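Local coordinates for protein amicyanin (Paracoccus versutus, PDB 1ID2) that probably carries electrons as a type 1 blue copper protein, binding one copper ion at the end of a beta barrel, at residues Q1-V6 with I62-F68; K10-A14 with M73-Y79; K28-L32 with E50-V56. One frame throughout, in Å; residues are numbered along the deposited sequence.

In the fold
From the N terminus the chain enters contact 1 at once: Q1-V6, leading into strand 4-13, meets I62-F68, the loop between strands 57-58 and 68-69. The far end of strand 4-13 forms contact 2, pairing K10-A14 with M73-Y79 at the start of strand 77-83. Because their segments alternate, contacts 1 and 2 cross, and they touch where Y79 meets V6 and F68. Contact 3, K28-L32 with E50-V56, closes a shorter loop lying within the spans of both. It ties edge strand 30-31 to the loop that carries the copper ligand H54, on the opposite side of the chain's centre from contact 1, and reaches contact 2 where M73 N lies 2.8 Å from H54 O, a probable hydrogen bond.

Contact 1. Residues Q1-V6 with I62-F68; sequences QDKITV and IVGEDAF
Side-chain packing dominates, with one backbone hydrogen bond, K3 N to V63 O (2.7 Å, 151°), fixing the register: D2 CA lies 4.6 Å from G64 CA and K3 CA 4.9 Å from V63 CA. D2 and K3 precede the extended I4-T5; I62-F68 curves irregularly. I4 (chi1 p, chi2 t) sets CG2 3.4 Å from CG1 of V63 (chi1 m), and CD1 over one face of the F68 ring, 4.3 Å from CG. F68 (chi1 t, chi2 -93°) also reaches V6 (chi1 t), with CZ 3.7 Å from V6 CG2. Branched aliphatics suit this place, giving compact methyl surfaces to the ring. D2 chi1 lies between wells (-95°); K3 points its CA-CB bond toward I62-F68 and packs on Y89. At G64, whose phi/psi of -178/-173 suits glycine, an ideal CB would come tight to D2 OD2 as modelled, 3.1 Å away. I81, F83 and Y79 of strand 77-83 continue the apolar cluster. The arrangement is an N-terminal edge strand and a connecting loop closing one end of a cupredoxin beta barrel.

Contact 2. Residues K10-A14 with M73-Y79; sequences KPVAA and MTKDQAY
Backbone pairing runs antiparallel. V12 and A78 form a hydrogen-bonded pair, CA-CA 5.2 Å, through V12 N to A78 O (3.1 Å, 140°) and A78 N to V12 O (2.8 Å, 162°). A13 and Q77 follow as a non-hydrogen-bonded pair, CA-CA 4.6 Å, and A14 N to D76 O (3.0 Å, 145°) continues the pairing past them. Two CA-H...O contacts supplement these bonds: P11 CA to A78 O, 3.4 Å, and Q77 CA to V12 O, 3.3 Å. P11 has no N-H; the next residue bonds A78 O through V12 N, so proline is tolerated.

This is the edge of the larger sheet of the cupredoxin barrel, where strand 4-13 borders 77-83, whose other neighbour is 43-48. Before strand 77-83 the chain turns through T74-Q77, with Q77 N bonded to T74 O at 3.0 Å and D76 in a left-handed conformation (phi/psi 49/34).

Among polar side chains, Q77 (chi1 m, chi2 t) folds back so that OE1 accepts from T74 N at 2.9 Å and, weakly, from T74 OG1 at 3.0 Å; its side chain is long enough to bring the amide back across the turn. K75 NZ makes a long salt bridge to D76 OD1, 3.7 Å, and hydrogen-bonds G49 O.

Apolar packing pairs V12 (m) with A78 on one sheet face, V12 CG2 to A78 CB 4.1 Å, and P11 CB with M73 CG, 4.2 Å. V12, A78 and A14 are compact; A78 and A14 both touch V47 of strand 43-48. Separately, A14 CB lies 4.2 Å from D76 CB.

Contact 3. Residues K28-L32 with E50-V56; sequences KMKYL and EVMPHNV. With CU (copper (II) ion), chain D.
The two backbones stay well apart, with K28 CA 7.3 Å from E50 CA and M29 CA 8.1 Å from M52 CA, so side chains bridge the gap. K28 and M29 both adopt left-handed conformations (48/54 and 57/30) before the short strand 30-31, turning their amides toward E50; E50-V56 is an irregular loop. The E50 carboxylate (chi1 p, chi2 t) reaches across the gap: OE1 accepts from K28 N (2.6 Å) and forms a salt bridge with K28 NZ (2.7 Å), while OE2 accepts from M29 N (3.1 Å, 164°) and H54 NE2 (2.7 Å, 165°). A two-oxygen acid suits a place with four donors. M29 (m, m, m) curls back, placing SD at the edge of the H54 ring, 4.8 Å from its centroid, and CE 3.6 Å from M52 CE. Y31 (chi1 m) extends its hydroxyl to donate from OH to N55 O, 2.8 Å; its ring meets Y91 edge-to-face. N55 ND2 bonds to G70 O. With NE2 held by E50, H54 (chi1 m) turns ND1 to the copper at 2.0 Å. C93, H96 and M99 complete the metal site, the His-Cys-His-Met set of a type 1 blue copper centre.

Contact 1. Residues Q1-V6 with I62-F68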
loop_
_atom_site.group_PDB
_atom_site.type_symbol
_atom_site.label_atom_id
_atom_site.label_comp_id
_atom_site.label_asym_id
_atom_site.label_seq_id
_atom_site.Cartn_x
_atom_site.Cartn_y
_atom_site.Cartn_z
ATOM N N GLN A 1 6.004 14.752 10.487
ATOM C CA GLN A 1 4.671 14.790 9.821
ATOM C C GLN A 1 4.109 13.372 9.744
ATOM O O GLN A 1 3.471 12.907 10.685
ATOM C CB GLN A 1 4.779 15.388 8.407
ATOM C CG GLN A 1 5.808 16.506 8.239
ATOM C CD GLN A 1 5.693 17.584 9.300
ATOM O OE1 GLN A 1 6.101 17.381 10.444
ATOM N NE2 GLN A 1 5.141 18.728 8.931
ATOM N N ASP A 2 4.478 12.653 8.690
ATOM C CA ASP A 2 3.982 11.304 8.449
ATOM C C ASP A 2 5.081 10.275 8.787
ATOM O O ASP A 2 6.285 10.545 8.649
ATOM C CB ASP A 2 3.555 11.149 6.965
ATOM C CG ASP A 2 2.042 11.389 6.727
ATOM O OD1 ASP A 2 1.649 12.536 6.411
ATOM O OD2 ASP A 2 1.265 10.405 6.703
ATOM N N LYS A 3 4.648 9.110 9.254
ATOM C CA LYS A 3 5.481 7.919 9.344
ATOM C C LYS A 3 5.919 7.364 7.974
ATOM O O LYS A 3 6.601 6.349 7.913
ATOM C CB LYS A 3 4.704 6.828 10.076
ATOM C CG LYS A 3 4.906 6.810 11.564
ATOM C CD LYS A 3 4.161 7.941 12.237
ATOM C CE LYS A 3 4.058 7.675 13.740
ATOM N NZ LYS A 3 3.537 6.304 14.077
ATOM N N ILE A 4 5.401 7.935 6.889
ATOM C CA ILE A 4 5.580 7.377 5.554
ATOM C C ILE A 4 5.998 8.446 4.546
ATOM O O ILE A 4 5.857 9.644 4.789
ATOM C CB ILE A 4 4.280 6.699 5.040
ATOM C CG1 ILE A 4 3.162 7.729 4.915
ATOM C CG2 ILE A 4 3.871 5.577 5.974
ATOM C CD1 ILE A 4 1.932 7.223 4.156
ATOM N N THR A 5 6.530 7.997 3.416
ATOM C CA THR A 5 6.835 8.880 2.298
ATOM C C THR A 5 6.182 8.324 1.042
ATOM O O THR A 5 6.311 7.131 0.710
ATOM C CB THR A 5 8.380 9.011 2.064
ATOM O OG1 THR A 5 9.009 9.513 3.249
ATOM C CG2 THR A 5 8.685 9.967 0.919
ATOM N N VAL A 6 5.414 9.180 0.385
ATOM C CA VAL A 6 4.785 8.804 -0.859
ATOM C C VAL A 6 5.439 9.498 -2.046
ATOM O O VAL A 6 5.293 10.717 -2.231
ATOM C CB VAL A 6 3.270 9.039 -0.809
ATOM C CG1 VAL A 6 2.627 8.590 -2.097
ATOM C CG2 VAL A 6 2.697 8.257 0.370
ATOM N N ILE A 62 -2.668 6.525 12.215
ATOM C CA ILE A 62 -1.910 5.322 11.879
ATOM C C ILE A 62 -0.551 5.661 11.238
ATOM O O ILE A 62 0.490 5.306 11.784
ATOM C CB ILE A 62 -2.743 4.363 10.970
ATOM C CG1 ILE A 62 -4.070 4.011 11.657
ATOM C CG2 ILE A 62 -1.956 3.099 10.659
ATOM C CD1 ILE A 62 -3.947 3.123 12.872
ATOM N N VAL A 63 -0.556 6.397 10.126
ATOM C CA VAL A 63 0.700 6.833 9.516
ATOM C C VAL A 63 0.972 8.305 9.746
ATOM O O VAL A 63 1.941 8.851 9.220
ATOM C CB VAL A 63 0.739 6.575 7.995
ATOM C CG1 VAL A 63 0.972 5.108 7.749
ATOM C CG2 VAL A 63 -0.535 7.091 7.314
ATOM N N GLY A 64 0.077 8.944 10.486
ATOM C CA GLY A 64 0.193 10.354 10.790
ATOM C C GLY A 64 -0.975 10.693 11.688
ATOM O O GLY A 64 -1.740 9.800 12.059
ATOM N N GLU A 65 -1.158 11.977 11.980
ATOM C CA GLU A 65 -2.307 12.433 12.759
ATOM C C GLU A 65 -3.579 12.333 11.919
ATOM O O GLU A 65 -4.633 11.942 12.419
ATOM C CB GLU A 65 -2.097 13.877 13.218
ATOM C CG GLU A 65 -3.157 14.383 14.188
ATOM C CD GLU A 65 -2.928 15.822 14.605
ATOM O OE1 GLU A 65 -3.301 16.733 13.836
ATOM O OE2 GLU A 65 -2.384 16.043 15.707
ATOM N N ASP A 66 -3.445 12.636 10.630
ATOM C CA ASP A 66 -4.543 12.544 9.664
ATOM C C ASP A 66 -4.717 11.161 9.040
ATOM O O ASP A 66 -3.805 10.319 9.076
ATOM C CB ASP A 66 -4.335 13.539 8.526
ATOM C CG ASP A 66 -4.279 14.952 8.999
ATOM O OD1 ASP A 66 -3.268 15.632 8.716
ATOM O OD2 ASP A 66 -5.246 15.375 9.660
ATOM N N ALA A 67 -5.847 11.006 8.351
ATOM C CA ALA A 67 -6.107 9.852 7.501
ATOM C C ALA A 67 -5.389 10.014 6.169
ATOM O O ALA A 67 -5.258 11.135 5.653
ATOM C CB ALA A 67 -7.603 9.706 7.259
ATOM N N PHE A 68 -5.039 8.877 5.571
ATOM C CA PHE A 68 -4.373 8.830 4.274
ATOM C C PHE A 68 -5.136 7.909 3.313
ATOM O O PHE A 68 -5.402 6.751 3.622
ATOM C CB PHE A 68 -2.919 8.349 4.447
ATOM C CG PHE A 68 -2.122 8.365 3.173
ATOM C CD1 PHE A 68 -2.043 7.223 2.378
ATOM C CD2 PHE A 68 -1.608 9.557 2.679
ATOM C CE1 PHE A 68 -1.491 7.277 1.109
ATOM C CE2 PHE A 68 -1.047 9.623 1.400
ATOM C CZ PHE A 68 -0.995 8.486 0.613
#

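Contact 2. Residues K10-A14 with M73-Y79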
loop_
_atom_site.group_PDB
_atom_site.type_symbol
_atom_site.label_atom_id
_atom_site.label_comp_id
_atom_site.label_asym_id
_atom_site.label_seq_id
_atom_site.Cartn_x
_atom_site.Cartn_y
_atom_site.Cartn_z
ATOM N N LYS A 10 0.475 9.579 -7.863
ATOM C CA LYS A 10 -0.149 8.838 -8.967
ATOM C C LYS A 10 0.262 7.352 -8.908
ATOM O O LYS A 10 1.425 7.034 -8.613
ATOM C CB LYS A 10 0.296 9.466 -10.292
ATOM C CG LYS A 10 -0.320 8.886 -11.550
ATOM C CD LYS A 10 0.214 9.625 -12.768
ATOM C CE LYS A 10 -0.002 8.849 -14.054
ATOM N NZ LYS A 10 0.729 9.487 -15.185
ATOM N N PRO A 11 -0.675 6.423 -9.221
ATOM C CA PRO A 11 -0.289 5.046 -9.595
ATOM C C PRO A 11 0.678 4.986 -10.786
ATOM O O PRO A 11 0.553 5.769 -11.737
ATOM C CB PRO A 11 -1.633 4.365 -9.925
ATOM C CG PRO A 11 -2.643 5.159 -9.163
ATOM C CD PRO A 11 -2.139 6.592 -9.238
ATOM N N VAL A 12 1.679 4.108 -10.690
ATOM C CA VAL A 12 2.582 3.831 -11.802
ATOM C C VAL A 12 2.209 2.522 -12.484
ATOM O O VAL A 12 1.304 1.820 -12.047
ATOM C CB VAL A 12 4.078 3.767 -11.368
ATOM C CG1 VAL A 12 4.468 5.044 -10.676
ATOM C CG2 VAL A 12 4.346 2.572 -10.493
ATOM N N ALA A 13 2.767 2.298 -13.663
ATOM C CA ALA A 13 2.467 1.085 -14.389
ATOM C C ALA A 13 3.228 -0.017 -13.689
ATOM O O ALA A 13 4.323 0.231 -13.170
ATOM C CB ALA A 13 2.921 1.226 -15.827
ATOM N N ALA A 14 2.671 -1.229 -13.680
ATOM C CA ALA A 14 3.327 -2.357 -13.013
ATOM C C ALA A 14 4.674 -2.641 -13.671
ATOM O O ALA A 14 5.644 -3.008 -12.996
ATOM C CB ALA A 14 2.427 -3.614 -13.033
ATOM N N MET A 73 -5.916 2.318 -8.064
ATOM C CA MET A 73 -5.214 1.601 -9.132
ATOM C C MET A 73 -6.277 0.874 -9.916
ATOM O O MET A 73 -7.272 0.380 -9.361
ATOM C CB MET A 73 -4.250 0.537 -8.590
ATOM C CG MET A 73 -3.089 1.050 -7.760
ATOM S SD MET A 73 -2.316 -0.226 -6.698
ATOM C CE MET A 73 -3.079 0.129 -5.108
ATOM N N THR A 74 -6.134 0.934 -11.227
ATOM C CA THR A 74 -6.862 0.052 -12.098
ATOM C C THR A 74 -5.897 -1.066 -12.430
ATOM O O THR A 74 -4.822 -1.189 -11.799
ATOM C CB THR A 74 -7.316 0.784 -13.365
ATOM O OG1 THR A 74 -6.177 1.260 -14.090
ATOM C CG2 THR A 74 -8.177 1.973 -12.990
ATOM N N LYS A 75 -6.328 -1.939 -13.329
ATOM C CA LYS A 75 -5.634 -3.185 -13.609
ATOM C C LYS A 75 -4.164 -2.964 -13.980
ATOM O O LYS A 75 -3.848 -2.175 -14.868
ATOM C CB LYS A 75 -6.364 -3.930 -14.735
ATOM C CG LYS A 75 -5.759 -5.262 -15.036
ATOM C CD LYS A 75 -6.508 -5.937 -16.154
ATOM C CE LYS A 75 -5.823 -7.220 -16.578
ATOM N NZ LYS A 75 -5.398 -8.015 -15.410
ATOM N N ASP A 76 -3.294 -3.744 -13.346
ATOM C CA ASP A 76 -1.834 -3.640 -13.460
ATOM C C ASP A 76 -1.251 -2.258 -13.295
ATOM O O ASP A 76 -0.206 -1.945 -13.867
ATOM C CB ASP A 76 -1.328 -4.252 -14.766
ATOM C CG ASP A 76 -1.694 -5.699 -14.891
ATOM O OD1 ASP A 76 -2.322 -6.014 -15.924
ATOM O OD2 ASP A 76 -1.437 -6.484 -13.931
ATOM N N GLN A 77 -1.872 -1.456 -12.446
ATOM C CA GLN A 77 -1.165 -0.333 -11.889
ATOM C C GLN A 77 -0.584 -0.748 -10.564
ATOM O O GLN A 77 -0.886 -1.830 -10.037
ATOM C CB GLN A 77 -2.104 0.854 -11.767
ATOM C CG GLN A 77 -2.515 1.309 -13.131
ATOM C CD GLN A 77 -3.271 2.603 -13.118
ATOM O OE1 GLN A 77 -4.214 2.785 -12.345
ATOM N NE2 GLN A 77 -2.913 3.491 -14.028
ATOM N N ALA A 78 0.419 0.001 -10.142
ATOM C CA ALA A 78 1.101 -0.299 -8.915
ATOM C C ALA A 78 1.149 0.981 -8.064
ATOM O O ALA A 78 0.840 2.067 -8.555
ATOM C CB ALA A 78 2.487 -0.826 -9.233
ATOM N N TYR A 79 1.434 0.843 -6.774
ATOM C CA TYR A 79 1.475 1.994 -5.877
ATOM C C TYR A 79 2.486 1.751 -4.764
ATOM O O TYR A 79 2.623 0.624 -4.284
ATOM C CB TYR A 79 0.083 2.245 -5.301
ATOM C CG TYR A 79 -0.074 3.561 -4.580
ATOM C CD1 TYR A 79 0.001 3.610 -3.196
ATOM C CD2 TYR A 79 -0.365 4.738 -5.270
ATOM C CE1 TYR A 79 -0.211 4.771 -2.510
ATOM C CE2 TYR A 79 -0.582 5.925 -4.577
ATOM C CZ TYR A 79 -0.508 5.919 -3.190
ATOM O OH TYR A 79 -0.757 7.038 -2.439
#

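Contact 3. Residues K28-L32 with E50-V56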
loop_
_atom_site.group_PDB
_atom_site.type_symbol
_atom_site.label_atom_id
_atom_site.label_comp_id
_atom_site.label_asym_id
_atom_site.label_seq_id
_atom_site.Cartn_x
_atom_site.Cartn_y
_atom_site.Cartn_z
ATOM N N LYS A 28 -8.920 -10.824 -6.688
ATOM C CA LYS A 28 -10.185 -11.336 -6.185
ATOM C C LYS A 28 -10.597 -10.751 -4.833
ATOM O O LYS A 28 -11.015 -11.453 -3.916
ATOM C CB LYS A 28 -10.159 -12.869 -6.212
ATOM C CG LYS A 28 -9.497 -13.445 -7.524
ATOM C CD LYS A 28 -10.418 -13.563 -8.799
ATOM C CE LYS A 28 -11.112 -12.245 -9.221
ATOM N NZ LYS A 28 -10.382 -11.328 -10.186
ATOM N N MET A 29 -10.623 -9.420 -4.819
ATOM C CA MET A 29 -11.032 -8.622 -3.683
ATOM C C MET A 29 -10.227 -8.925 -2.427
ATOM O O MET A 29 -10.716 -8.700 -1.320
ATOM C CB MET A 29 -12.528 -8.815 -3.405
ATOM C CG MET A 29 -13.413 -8.621 -4.620
ATOM S SD MET A 29 -13.419 -6.982 -5.296
ATOM C CE MET A 29 -14.635 -6.140 -4.278
ATOM N N LYS A 30 -8.968 -9.325 -2.598
ATOM C CA LYS A 30 -8.070 -9.627 -1.473
ATOM C C LYS A 30 -6.725 -8.969 -1.734
ATOM O O LYS A 30 -6.245 -8.963 -2.863
ATOM C CB LYS A 30 -7.800 -11.132 -1.375
ATOM C CG LYS A 30 -8.915 -11.985 -0.817
ATOM C CD LYS A 30 -8.744 -13.448 -1.240
ATOM C CE LYS A 30 -7.530 -14.106 -0.599
ATOM N NZ LYS A 30 -7.280 -15.476 -1.141
ATOM N N TYR A 31 -6.062 -8.558 -0.664
ATOM C CA TYR A 31 -4.631 -8.307 -0.708
ATOM C C TYR A 31 -4.030 -9.662 -0.522
ATOM O O TYR A 31 -4.313 -10.318 0.479
ATOM C CB TYR A 31 -4.191 -7.429 0.463
ATOM C CG TYR A 31 -4.749 -6.054 0.389
ATOM C CD1 TYR A 31 -4.344 -5.171 -0.620
ATOM C CD2 TYR A 31 -5.713 -5.637 1.292
ATOM C CE1 TYR A 31 -4.881 -3.895 -0.715
ATOM C CE2 TYR A 31 -6.262 -4.370 1.200
ATOM C CZ TYR A 31 -5.847 -3.500 0.213
ATOM O OH TYR A 31 -6.356 -2.217 0.225
ATOM N N LEU A 32 -3.110 -10.033 -1.401
ATOM C CA LEU A 32 -2.663 -11.414 -1.447
ATOM C C LEU A 32 -1.620 -11.714 -0.382
ATOM O O LEU A 32 -1.455 -12.858 0.022
ATOM C CB LEU A 32 -2.139 -11.766 -2.844
ATOM C CG LEU A 32 -3.200 -11.801 -3.955
ATOM C CD1 LEU A 32 -2.630 -12.525 -5.174
ATOM C CD2 LEU A 32 -4.474 -12.481 -3.466
ATOM N N GLU A 50 -6.611 -6.838 -11.098
ATOM C CA GLU A 50 -7.953 -6.972 -11.657
ATOM C C GLU A 50 -8.552 -5.651 -12.086
ATOM O O GLU A 50 -8.051 -4.586 -11.713
ATOM C CB GLU A 50 -8.886 -7.688 -10.665
ATOM C CG GLU A 50 -8.863 -7.169 -9.229
ATOM C CD GLU A 50 -9.692 -8.033 -8.275
ATOM O OE1 GLU A 50 -9.892 -9.230 -8.557
ATOM O OE2 GLU A 50 -10.103 -7.528 -7.210
ATOM N N VAL A 51 -9.677 -5.712 -12.792
ATOM C CA VAL A 51 -10.350 -4.499 -13.272
ATOM C C VAL A 51 -11.106 -3.675 -12.223
ATOM O O VAL A 51 -11.412 -2.508 -12.458
ATOM C CB VAL A 51 -11.319 -4.808 -14.446
ATOM C CG1 VAL A 51 -10.537 -5.137 -15.675
ATOM C CG2 VAL A 51 -12.204 -5.971 -14.108
ATOM N N MET A 52 -11.491 -4.298 -11.113
ATOM C CA MET A 52 -11.998 -3.559 -9.950
ATOM C C MET A 52 -10.921 -2.635 -9.406
ATOM O O MET A 52 -9.858 -3.083 -9.007
ATOM C CB MET A 52 -12.394 -4.521 -8.838
ATOM C CG MET A 52 -13.031 -3.852 -7.634
ATOM S SD MET A 52 -14.718 -3.375 -7.950
ATOM C CE MET A 52 -15.605 -4.880 -7.483
ATOM N N PRO A 53 -11.236 -1.355 -9.251
ATOM C CA PRO A 53 -10.160 -0.510 -8.742
ATOM C C PRO A 53 -10.005 -0.682 -7.239
ATOM O O PRO A 53 -10.986 -0.878 -6.523
ATOM C CB PRO A 53 -10.601 0.900 -9.143
ATOM C CG PRO A 53 -11.587 0.664 -10.279
ATOM C CD PRO A 53 -12.324 -0.559 -9.839
ATOM N N HIS A 54 -8.769 -0.578 -6.771
ATOM C CA HIS A 54 -8.428 -0.781 -5.375
ATOM C C HIS A 54 -7.388 0.257 -4.985
ATOM O O HIS A 54 -6.641 0.725 -5.841
ATOM C CB HIS A 54 -7.873 -2.181 -5.168
ATOM C CG HIS A 54 -8.868 -3.278 -5.449
ATOM N ND1 HIS A 54 -10.006 -3.437 -4.698
ATOM C CD2 HIS A 54 -8.771 -4.312 -6.318
ATOM C CE1 HIS A 54 -10.570 -4.550 -5.125
ATOM N NE2 HIS A 54 -9.870 -5.117 -6.098
ATOM N N ASN A 55 -7.455 0.753 -3.755
ATOM C CA ASN A 55 -6.405 1.638 -3.250
ATOM C C ASN A 55 -5.860 1.136 -1.920
ATOM O O ASN A 55 -6.118 -0.019 -1.537
ATOM C CB ASN A 55 -6.904 3.088 -3.116
ATOM C CG ASN A 55 -7.778 3.305 -1.891
ATOM O OD1 ASN A 55 -8.408 2.380 -1.420
ATOM N ND2 ASN A 55 -7.896 4.554 -1.441
ATOM N N VAL A 56 -4.940 1.916 -1.343
ATOM C CA VAL A 56 -4.397 1.647 -0.004
ATOM C C VAL A 56 -4.693 2.862 0.856
ATOM O O VAL A 56 -4.464 3.986 0.403
ATOM C CB VAL A 56 -2.853 1.400 -0.060
ATOM C CG1 VAL A 56 -2.253 1.347 1.332
ATOM C CG2 VAL A 56 -2.582 0.090 -0.747
HETATM CU CU CU D . -10.692 -2.538 -3.026
#